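Local coordinates for acyl-CoA thioesterase II (Mycobacterium avium subsp. paratuberculosis, PDB 4R9Z) that probably hydrolyses fatty acyl-CoA thioesters to free fatty acids and coenzyme A, as a thioesterase of the double hot-dog fold, at the interface of chains A and B. Numbering follows the deposited sequence. Chains: chain A/B, Uncharacterized protein.

All three contacts belong to one two-fold symmetric interface between copies of the thioesterase. Contact 1 and contact 2 are neighbours, the centres of their C-alpha atoms about 9 Å apart, and A:Trp225 serves both: its indole N-H bonds across in contact 1, while its six-membered ring is packed in contact 2. Both draw on strands 61-66, 218-226 and 263-272. By the same centres, contact 3 is about 14 Å from contact 1 and 17 Å from contact 2, where strand 121-122 meets segment 245-246. Contacts 1 and 3 have twins with the chains exchanged, while contact 2 straddles the axis of what is probably a dimer.

Contact 1: the interface of chains A and B. Residues chain A 60-61, 109, 225; chain B 65, 220-221, 270.
A:Ser109 and B:Arg220 meet through a forked hydrogen bond. B:Arg220 NE and NH2 donate to the hydroxyl A:Ser109 OG over 2.8 and 2.9 Å, and OG lies in the guanidinium plane, which the two bonds hold in its rotation. On its own side A:His60 NE2 also reaches A:Ser109 OG, but from an imidazole tilted so that OG sits 35° out of the ring plane.

A second hydroxyl, A:Ser61 OG, joins two groups of chain B. A:Ser61 OG is 2.6 Å from the phenol OH of B:Tyr65, with either partner as possible donor, and it donates over 3.1 Å to the B:Glu270 carboxylate, whose OE1 accepts through its syn lone pair. A:His60 ND1 makes weak hydrogen bonds to both oxygens of the same carboxylate, whose plane is turned 59° from the imidazole. The B:Glu270 chain runs extended beyond CG (chi2 179°), which carries its carboxylate to A:His60.

The indole N-H of A:Trp225 gives a fairly straight bond to B:Asp221 OD2, 3.0 Å from NE1, with ring and carboxylate nearly coplanar.

Apolar contact is lighter: A:Ser109 CB rests 3.5 Å from B:Tyr65 CE1.

In the double hot-dog fold the chain B residues come from strands 61-66, 218-226 and 263-272, facing strands 61-66, 101-111 and 218-226 of chain A and the loop residue A:His60 just before strand 61-66.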
ATOM      1  N   HIS A  60       3.884  -8.663   8.685  1.00 17.07           N
ATOM      2  CA  HIS A  60       4.981  -7.934   8.069  1.00 19.80           C
ATOM      3  C   HIS A  60       4.441  -6.799   7.180  1.00 27.52           C
ATOM      4  O   HIS A  60       5.191  -5.904   6.777  1.00 25.54           O
ATOM      5  CB  HIS A  60       5.877  -8.896   7.290  1.00 14.93           C
ATOM      6  CG  HIS A  60       5.179  -9.595   6.167  1.00 22.41           C
ATOM      7  ND1 HIS A  60       5.007  -9.023   4.927  1.00 23.57           N
ATOM      8  CD2 HIS A  60       4.594 -10.814   6.104  1.00 19.64           C
ATOM      9  CE1 HIS A  60       4.355  -9.863   4.144  1.00 22.52           C
ATOM     10  NE2 HIS A  60       4.092 -10.957   4.833  1.00 13.24           N
ATOM     11  N   SER A  61       3.141  -6.833   6.887  1.00 19.75           N
ATOM     12  CA  SER A  61       2.491  -5.721   6.191  1.00 23.14           C
ATOM     13  C   SER A  61       0.973  -5.735   6.351  1.00 19.63           C
ATOM     14  O   SER A  61       0.372  -6.749   6.711  1.00 21.33           O
ATOM     15  CB  SER A  61       2.848  -5.702   4.693  1.00 19.80           C
ATOM     16  OG  SER A  61       2.382  -6.849   4.008  1.00 21.41           O
ATOM     17  N   SER A 109      -0.606  -9.560   5.917  1.00 19.54           N
ATOM     18  CA  SER A 109       0.213 -10.710   5.601  1.00 16.60           C
ATOM     19  C   SER A 109       1.111 -11.025   6.792  1.00 21.01           C
ATOM     20  O   SER A 109       1.550 -10.119   7.502  1.00 24.00           O
ATOM     21  CB  SER A 109       1.031 -10.430   4.333  1.00 23.93           C
ATOM     22  OG  SER A 109       1.754 -11.564   3.890  1.00 23.45           O
ATOM     23  N   TRP A 225       4.451  -1.373   6.125  1.00 19.95           N
ATOM     24  CA  TRP A 225       5.335  -2.508   5.946  1.00 21.63           C
ATOM     25  C   TRP A 225       6.267  -2.576   7.148  1.00 25.63           C
ATOM     26  O   TRP A 225       6.985  -1.620   7.439  1.00 23.34           O
ATOM     27  CB  TRP A 225       6.122  -2.394   4.642  1.00 17.06           C
ATOM     28  CG  TRP A 225       5.251  -2.315   3.425  1.00 21.26           C
ATOM     29  CD1 TRP A 225       4.859  -3.352   2.627  1.00 24.94           C
ATOM     30  CD2 TRP A 225       4.666  -1.132   2.861  1.00 18.16           C
ATOM     31  NE1 TRP A 225       4.066  -2.887   1.603  1.00 21.17           N
ATOM     32  CE2 TRP A 225       3.933  -1.528   1.724  1.00 17.86           C
ATOM     33  CE3 TRP A 225       4.696   0.223   3.203  1.00 21.90           C
ATOM     34  CZ2 TRP A 225       3.234  -0.617   0.929  1.00 18.54           C
ATOM     35  CZ3 TRP A 225       3.998   1.126   2.414  1.00 20.67           C
ATOM     36  CH2 TRP A 225       3.277   0.702   1.292  1.00 16.29           C
TER
ATOM     37  N   TYR B  65      -2.260  -8.213  -3.114  1.00 24.99           N
ATOM     38  CA  TYR B  65      -1.449  -9.264  -2.503  1.00 24.52           C
ATOM     39  C   TYR B  65      -1.305 -10.432  -3.457  1.00 27.60           C
ATOM     40  O   TYR B  65      -2.295 -10.935  -3.961  1.00 29.81           O
ATOM     41  CB  TYR B  65      -2.066  -9.763  -1.188  1.00 21.32           C
ATOM     42  CG  TYR B  65      -1.540  -9.065   0.040  1.00 23.51           C
ATOM     43  CD1 TYR B  65      -0.215  -9.197   0.420  1.00 24.60           C
ATOM     44  CD2 TYR B  65      -2.366  -8.269   0.814  1.00 23.11           C
ATOM     45  CE1 TYR B  65       0.271  -8.551   1.534  1.00 29.79           C
ATOM     46  CE2 TYR B  65      -1.888  -7.620   1.933  1.00 25.48           C
ATOM     47  CZ  TYR B  65      -0.571  -7.766   2.289  1.00 24.03           C
ATOM     48  OH  TYR B  65      -0.094  -7.121   3.402  1.00 21.37           O
ATOM     49  N   ARG B 220       5.182 -10.282  -3.172  1.00 26.62           N
ATOM     50  CA  ARG B 220       4.193 -10.574  -2.144  1.00 26.64           C
ATOM     51  C   ARG B 220       3.041  -9.582  -2.205  1.00 26.20           C
ATOM     52  O   ARG B 220       1.875  -9.968  -2.130  1.00 30.45           O
ATOM     53  CB  ARG B 220       4.841 -10.562  -0.762  1.00 21.82           C
ATOM     54  CG  ARG B 220       3.883 -10.862   0.371  1.00 26.16           C
ATOM     55  CD  ARG B 220       3.144 -12.165   0.152  1.00 18.81           C
ATOM     56  NE  ARG B 220       2.357 -12.547   1.322  1.00 25.93           N
ATOM     57  CZ  ARG B 220       1.693 -13.695   1.433  1.00 27.13           C
ATOM     58  NH1 ARG B 220       1.711 -14.569   0.438  1.00 22.36           N
ATOM     59  NH2 ARG B 220       1.003 -13.968   2.533  1.00 23.37           N
ATOM     60  N   ASP B 221       3.360  -8.303  -2.349  1.00 26.65           N
ATOM     61  CA  ASP B 221       2.315  -7.316  -2.575  1.00 28.03           C
ATOM     62  C   ASP B 221       2.784  -6.127  -3.409  1.00 26.82           C
ATOM     63  O   ASP B 221       3.976  -5.852  -3.518  1.00 30.24           O
ATOM     64  CB  ASP B 221       1.709  -6.844  -1.239  1.00 32.63           C
ATOM     65  CG  ASP B 221       2.738  -6.308  -0.258  1.00 35.39           C
ATOM     66  OD1 ASP B 221       3.423  -7.124   0.398  1.00 39.47           O
ATOM     67  OD2 ASP B 221       2.827  -5.071  -0.105  1.00 39.35           O
ATOM     68  N   GLU B 270       6.507  -5.157  -1.997  1.00 23.63           N
ATOM     69  CA  GLU B 270       7.194  -6.031  -1.062  1.00 25.87           C
ATOM     70  C   GLU B 270       7.372  -7.390  -1.719  1.00 29.63           C
ATOM     71  O   GLU B 270       6.435  -7.926  -2.315  1.00 24.24           O
ATOM     72  CB  GLU B 270       6.412  -6.143   0.250  1.00 25.79           C
ATOM     73  CG  GLU B 270       7.100  -6.942   1.348  1.00 26.44           C
ATOM     74  CD  GLU B 270       6.279  -6.992   2.628  1.00 34.66           C
ATOM     75  OE1 GLU B 270       5.048  -7.201   2.540  1.00 35.09           O
ATOM     76  OE2 GLU B 270       6.863  -6.815   3.722  1.00 36.91           O
TER

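Contact 2: the interface of chains A and B. Residues chain A 63, 223, 225, 268; chain B 63, 223, 225, 268.
The hydroxyl OG of A:Ser223 and ND1 of A:His63 form a hydrogen bond of 2.6 Å within chain A, and B:Ser223 OG pairs likewise with B:His63 ND1 at 2.8 Å. Each bond would help fix the rotation of its imidazole at the interface. A:His63 and B:His63 cross obliquely near the two-fold axis, A:His63 ND1 3.2 Å from B:His63 ND1 and A:His63 CB 4.1 Å from B:His63 CB. In both copies CG lies anti to the carbonyl carbon (chi1 -57°), which turns the rings towards the partner chain.

Beside the histidines is a layer of aromatic and aliphatic packing. B:Lys268 lays its CG over one face of the six-membered ring of A:Trp225, 3.6 Å from the centroid, while A:Lys268 sets CD over the matching ring of B:Trp225. The lysine chains are modelled differently (chi2 138° in A:Lys268, 79° in B:Lys268), with a different methylene over each indole; at this resolution the difference may not be significant. The indoles themselves meet at their edges, CH2 to CH2.

Each tryptophan thus has a lysine of the other chain against its face, and side chains of strands 61-66, 218-226 and 263-272 probably help hold the two subunits together about the two-fold axis.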
ATOM      1  N   HIS A  63      -2.623  -3.449   4.586  1.00 16.00           N
ATOM      2  CA  HIS A  63      -3.207  -2.416   3.740  1.00 17.49           C
ATOM      3  C   HIS A  63      -4.668  -2.215   4.106  1.00 23.25           C
ATOM      4  O   HIS A  63      -5.463  -3.145   4.018  1.00 31.94           O
ATOM      5  CB  HIS A  63      -3.108  -2.786   2.262  1.00 21.16           C
ATOM      6  CG  HIS A  63      -1.714  -3.042   1.791  1.00 21.02           C
ATOM      7  ND1 HIS A  63      -0.891  -2.039   1.330  1.00 23.84           N
ATOM      8  CD2 HIS A  63      -0.998  -4.188   1.707  1.00 20.92           C
ATOM      9  CE1 HIS A  63       0.276  -2.555   0.985  1.00 23.68           C
ATOM     10  NE2 HIS A  63       0.237  -3.855   1.205  1.00 25.86           N
ATOM     11  N   SER A 223      -1.207   2.123   4.706  1.00 21.35           N
ATOM     12  CA  SER A 223      -0.367   0.974   4.381  1.00 15.89           C
ATOM     13  C   SER A 223       0.897   0.962   5.221  1.00 21.18           C
ATOM     14  O   SER A 223       1.607   1.961   5.325  1.00 22.39           O
ATOM     15  CB  SER A 223      -0.000   0.961   2.898  1.00 19.03           C
ATOM     16  OG  SER A 223      -1.078   0.483   2.116  1.00 28.17           O
ATOM     17  N   TRP A 225       4.451  -1.373   6.125  1.00 19.95           N
ATOM     18  CA  TRP A 225       5.335  -2.508   5.946  1.00 21.63           C
ATOM     19  C   TRP A 225       6.267  -2.576   7.148  1.00 25.63           C
ATOM     20  O   TRP A 225       6.985  -1.620   7.439  1.00 23.34           O
ATOM     21  CB  TRP A 225       6.122  -2.394   4.642  1.00 17.06           C
ATOM     22  CG  TRP A 225       5.251  -2.315   3.425  1.00 21.26           C
ATOM     23  CD1 TRP A 225       4.859  -3.352   2.627  1.00 24.94           C
ATOM     24  CD2 TRP A 225       4.666  -1.132   2.861  1.00 18.16           C
ATOM     25  NE1 TRP A 225       4.066  -2.887   1.603  1.00 21.17           N
ATOM     26  CE2 TRP A 225       3.933  -1.528   1.724  1.00 17.86           C
ATOM     27  CE3 TRP A 225       4.696   0.223   3.203  1.00 21.90           C
ATOM     28  CZ2 TRP A 225       3.234  -0.617   0.929  1.00 18.54           C
ATOM     29  CZ3 TRP A 225       3.998   1.126   2.414  1.00 20.67           C
ATOM     30  CH2 TRP A 225       3.277   0.702   1.292  1.00 16.29           C
ATOM     31  N   LYS A 268       2.673   4.462   4.225  1.00 26.15           N
ATOM     32  CA  LYS A 268       2.114   5.353   3.226  1.00 27.78           C
ATOM     33  C   LYS A 268       0.629   5.520   3.497  1.00 28.54           C
ATOM     34  O   LYS A 268      -0.047   4.577   3.908  1.00 28.98           O
ATOM     35  CB  LYS A 268       2.355   4.832   1.812  1.00 30.12           C
ATOM     36  CG  LYS A 268       2.181   5.900   0.746  1.00 33.89           C
ATOM     37  CD  LYS A 268       3.264   5.804  -0.313  1.00 27.07           C
ATOM     38  CE  LYS A 268       4.611   6.202   0.244  1.00 33.77           C
ATOM     39  NZ  LYS A 268       5.635   6.264  -0.834  1.00 44.57           N
TER
ATOM     40  N   HIS B  63      -4.312  -1.874  -4.042  1.00 21.92           N
ATOM     41  CA  HIS B  63      -3.417  -2.666  -3.216  1.00 18.87           C
ATOM     42  C   HIS B  63      -3.614  -4.132  -3.540  1.00 23.92           C
ATOM     43  O   HIS B  63      -4.722  -4.646  -3.441  1.00 31.07           O
ATOM     44  CB  HIS B  63      -3.680  -2.391  -1.738  1.00 19.42           C
ATOM     45  CG  HIS B  63      -3.552  -0.946  -1.370  1.00 23.13           C
ATOM     46  ND1 HIS B  63      -2.352  -0.374  -1.010  1.00 20.21           N
ATOM     47  CD2 HIS B  63      -4.469   0.049  -1.330  1.00 27.52           C
ATOM     48  CE1 HIS B  63      -2.537   0.908  -0.753  1.00 23.59           C
ATOM     49  NE2 HIS B  63      -3.813   1.189  -0.939  1.00 25.72           N
ATOM     50  N   SER B 223       1.498  -1.982  -4.477  1.00 25.68           N
ATOM     51  CA  SER B 223       0.629  -0.861  -4.148  1.00 19.97           C
ATOM     52  C   SER B 223       0.900   0.300  -5.088  1.00 32.78           C
ATOM     53  O   SER B 223       2.060   0.647  -5.323  1.00 35.40           O
ATOM     54  CB  SER B 223       0.849  -0.404  -2.702  1.00 20.52           C
ATOM     55  OG  SER B 223       0.218  -1.254  -1.767  1.00 24.32           O
ATOM     56  N   TRP B 225      -0.461   4.362  -6.087  1.00 30.69           N
ATOM     57  CA  TRP B 225      -1.305   5.535  -5.913  1.00 27.59           C
ATOM     58  C   TRP B 225      -1.195   6.419  -7.149  1.00 32.85           C
ATOM     59  O   TRP B 225      -0.111   6.886  -7.500  1.00 32.37           O
ATOM     60  CB  TRP B 225      -0.904   6.309  -4.653  1.00 26.37           C
ATOM     61  CG  TRP B 225      -1.015   5.501  -3.399  1.00 27.03           C
ATOM     62  CD1 TRP B 225      -2.070   5.468  -2.535  1.00 32.63           C
ATOM     63  CD2 TRP B 225      -0.039   4.593  -2.875  1.00 26.68           C
ATOM     64  NE1 TRP B 225      -1.808   4.602  -1.500  1.00 27.68           N
ATOM     65  CE2 TRP B 225      -0.568   4.052  -1.688  1.00 20.13           C
ATOM     66  CE3 TRP B 225       1.233   4.188  -3.293  1.00 27.75           C
ATOM     67  CZ2 TRP B 225       0.127   3.131  -0.916  1.00 18.16           C
ATOM     68  CZ3 TRP B 225       1.920   3.274  -2.522  1.00 24.28           C
ATOM     69  CH2 TRP B 225       1.364   2.754  -1.346  1.00 19.23           C
ATOM     70  N   LYS B 268       4.773   1.171  -4.266  1.00 27.13           N
ATOM     71  CA  LYS B 268       5.521   0.406  -3.274  1.00 24.99           C
ATOM     72  C   LYS B 268       5.313  -1.089  -3.488  1.00 24.47           C
ATOM     73  O   LYS B 268       4.208  -1.527  -3.791  1.00 29.16           O
ATOM     74  CB  LYS B 268       5.104   0.792  -1.856  1.00 24.18           C
ATOM     75  CG  LYS B 268       6.104   0.365  -0.792  1.00 26.26           C
ATOM     76  CD  LYS B 268       7.291   1.310  -0.738  1.00 27.14           C
ATOM     77  CE  LYS B 268       6.931   2.610  -0.041  1.00 27.42           C
ATOM     78  NZ  LYS B 268       8.074   3.568  -0.043  1.00 41.15           N
TER

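Contact 3: the interface of chains A and B. Residues chain A 120-122, 227, 263; chain B 244-246.
B:Ser245 pairs with A:Tyr122 in a short antiparallel beta bridge, an intermolecular strand pairing in this double hot-dog thioesterase. The amide of B:Ser245 donates to the carbonyl O of A:Tyr122, 3.0 Å from N to O, and A:Tyr122 N donates to B:Ser245 O over 3.2 Å. A:Val121 is bridged to B:Ala246 in the same register.

Packing is tight around the tyrosine. B:Ser245 CB sits over one face of the A:Tyr122 phenol ring, towards its rim and 3.4 Å from its CE2, while the backbone of B:Ser244 passes CE1. A:Tyr122 CG stands between its backbone N and carbonyl carbon (chi1 56°), which lays the ring along the B:Ser244-B:Ser245 segment. Across the strand, A:His227 presses its imidazole against B:Ala246, with A:His227 CE1 3.6 Å from B:Ala246 CA.

Away from the tyrosine, at ND1 of the same imidazole, the contact is looser and runs through water. Water 1 bridges the chains, 2.9 Å from A:His227 ND1 and 2.7 Å from the hydroxyl OG of B:Ser244, and so joins two side chains that do not bond directly. Nearby, A:Leu263 places CD2 over a face of the A:His227 ring and extends the same methyl to B:Ser244 CB at 3.7 Å.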
ATOM      1  N   VAL A 120      20.025 -11.081   4.827  1.00 54.50           N
ATOM      2  CA  VAL A 120      20.348  -9.851   4.126  1.00 39.98           C
ATOM      3  C   VAL A 120      19.475  -8.744   4.688  1.00 41.38           C
ATOM      4  O   VAL A 120      18.256  -8.764   4.526  1.00 43.23           O
ATOM      5  CB  VAL A 120      20.126  -9.973   2.609  1.00 42.63           C
ATOM      6  CG1 VAL A 120      20.292  -8.621   1.935  1.00 38.44           C
ATOM      7  CG2 VAL A 120      21.073 -10.997   2.016  1.00 35.73           C
ATOM      8  N   VAL A 121      20.093  -7.803   5.389  1.00 35.72           N
ATOM      9  CA  VAL A 121      19.339  -6.751   6.052  1.00 35.84           C
ATOM     10  C   VAL A 121      19.919  -5.388   5.692  1.00 38.42           C
ATOM     11  O   VAL A 121      21.131  -5.183   5.754  1.00 45.60           O
ATOM     12  CB  VAL A 121      19.325  -6.935   7.588  1.00 29.38           C
ATOM     13  CG1 VAL A 121      18.399  -5.914   8.243  1.00 17.41           C
ATOM     14  CG2 VAL A 121      18.888  -8.347   7.953  1.00 27.81           C
ATOM     15  N   TYR A 122      19.052  -4.461   5.302  1.00 31.31           N
ATOM     16  CA  TYR A 122      19.470  -3.086   5.095  1.00 26.58           C
ATOM     17  C   TYR A 122      18.284  -2.156   5.286  1.00 22.87           C
ATOM     18  O   TYR A 122      17.131  -2.577   5.211  1.00 26.15           O
ATOM     19  CB  TYR A 122      20.095  -2.895   3.703  1.00 26.24           C
ATOM     20  CG  TYR A 122      19.248  -3.305   2.512  1.00 25.61           C
ATOM     21  CD1 TYR A 122      18.306  -2.437   1.967  1.00 26.69           C
ATOM     22  CD2 TYR A 122      19.404  -4.549   1.920  1.00 29.25           C
ATOM     23  CE1 TYR A 122      17.543  -2.800   0.868  1.00 23.64           C
ATOM     24  CE2 TYR A 122      18.645  -4.922   0.823  1.00 29.61           C
ATOM     25  CZ  TYR A 122      17.714  -4.047   0.304  1.00 26.19           C
ATOM     26  OH  TYR A 122      16.954  -4.420  -0.785  1.00 29.16           O
ATOM     27  N   HIS A 227       9.423  -3.791   9.463  1.00 25.20           N
ATOM     28  CA  HIS A 227      10.820  -4.135   9.259  1.00 24.59           C
ATOM     29  C   HIS A 227      11.348  -4.828  10.518  1.00 23.05           C
ATOM     30  O   HIS A 227      11.192  -6.035  10.675  1.00 25.88           O
ATOM     31  CB  HIS A 227      11.626  -2.874   8.927  1.00 23.88           C
ATOM     32  CG  HIS A 227      13.033  -3.140   8.492  1.00 27.03           C
ATOM     33  ND1 HIS A 227      13.353  -3.574   7.223  1.00 25.39           N
ATOM     34  CD2 HIS A 227      14.210  -3.010   9.152  1.00 28.62           C
ATOM     35  CE1 HIS A 227      14.664  -3.709   7.123  1.00 30.73           C
ATOM     36  NE2 HIS A 227      15.208  -3.372   8.279  1.00 24.94           N
ATOM     37  N   LEU A 263      15.133   0.454  11.756  1.00 27.85           N
ATOM     38  CA  LEU A 263      13.873   0.745  11.100  1.00 23.39           C
ATOM     39  C   LEU A 263      12.795  -0.187  11.642  1.00 25.67           C
ATOM     40  O   LEU A 263      12.995  -1.396  11.742  1.00 19.98           O
ATOM     41  CB  LEU A 263      14.011   0.596   9.584  1.00 24.41           C
ATOM     42  CG  LEU A 263      12.771   0.847   8.724  1.00 26.00           C
ATOM     43  CD1 LEU A 263      12.382   2.318   8.738  1.00 28.14           C
ATOM     44  CD2 LEU A 263      13.001   0.363   7.297  1.00 27.65           C
TER
ATOM     45  N   SER B 244      14.717  -0.846   1.791  1.00 21.94           N
ATOM     46  CA  SER B 244      14.912  -1.727   2.935  1.00 27.50           C
ATOM     47  C   SER B 244      14.614  -3.193   2.658  1.00 24.09           C
ATOM     48  O   SER B 244      13.851  -3.534   1.759  1.00 25.51           O
ATOM     49  CB  SER B 244      14.062  -1.243   4.112  1.00 21.99           C
ATOM     50  OG  SER B 244      12.717  -1.038   3.722  1.00 29.29           O
ATOM     51  N   SER B 245      15.261  -4.057   3.427  1.00 23.00           N
ATOM     52  CA  SER B 245      14.975  -5.478   3.382  1.00 25.30           C
ATOM     53  C   SER B 245      15.138  -6.058   4.781  1.00 31.06           C
ATOM     54  O   SER B 245      16.209  -5.969   5.379  1.00 35.75           O
ATOM     55  CB  SER B 245      15.881  -6.187   2.379  1.00 28.74           C
ATOM     56  OG  SER B 245      15.588  -7.573   2.311  1.00 32.23           O
ATOM     57  N   ALA B 246      14.062  -6.638   5.298  1.00 40.57           N
ATOM     58  CA  ALA B 246      14.057  -7.214   6.634  1.00 32.35           C
ATOM     59  C   ALA B 246      14.200  -8.720   6.544  1.00 43.56           C
ATOM     60  O   ALA B 246      13.265  -9.463   6.847  1.00 57.51           O
ATOM     61  CB  ALA B 246      12.781  -6.845   7.372  1.00 39.41           C
TER
HETATM   62  O   HOH W   1      11.593  -3.085   4.993  1.00 20.04           O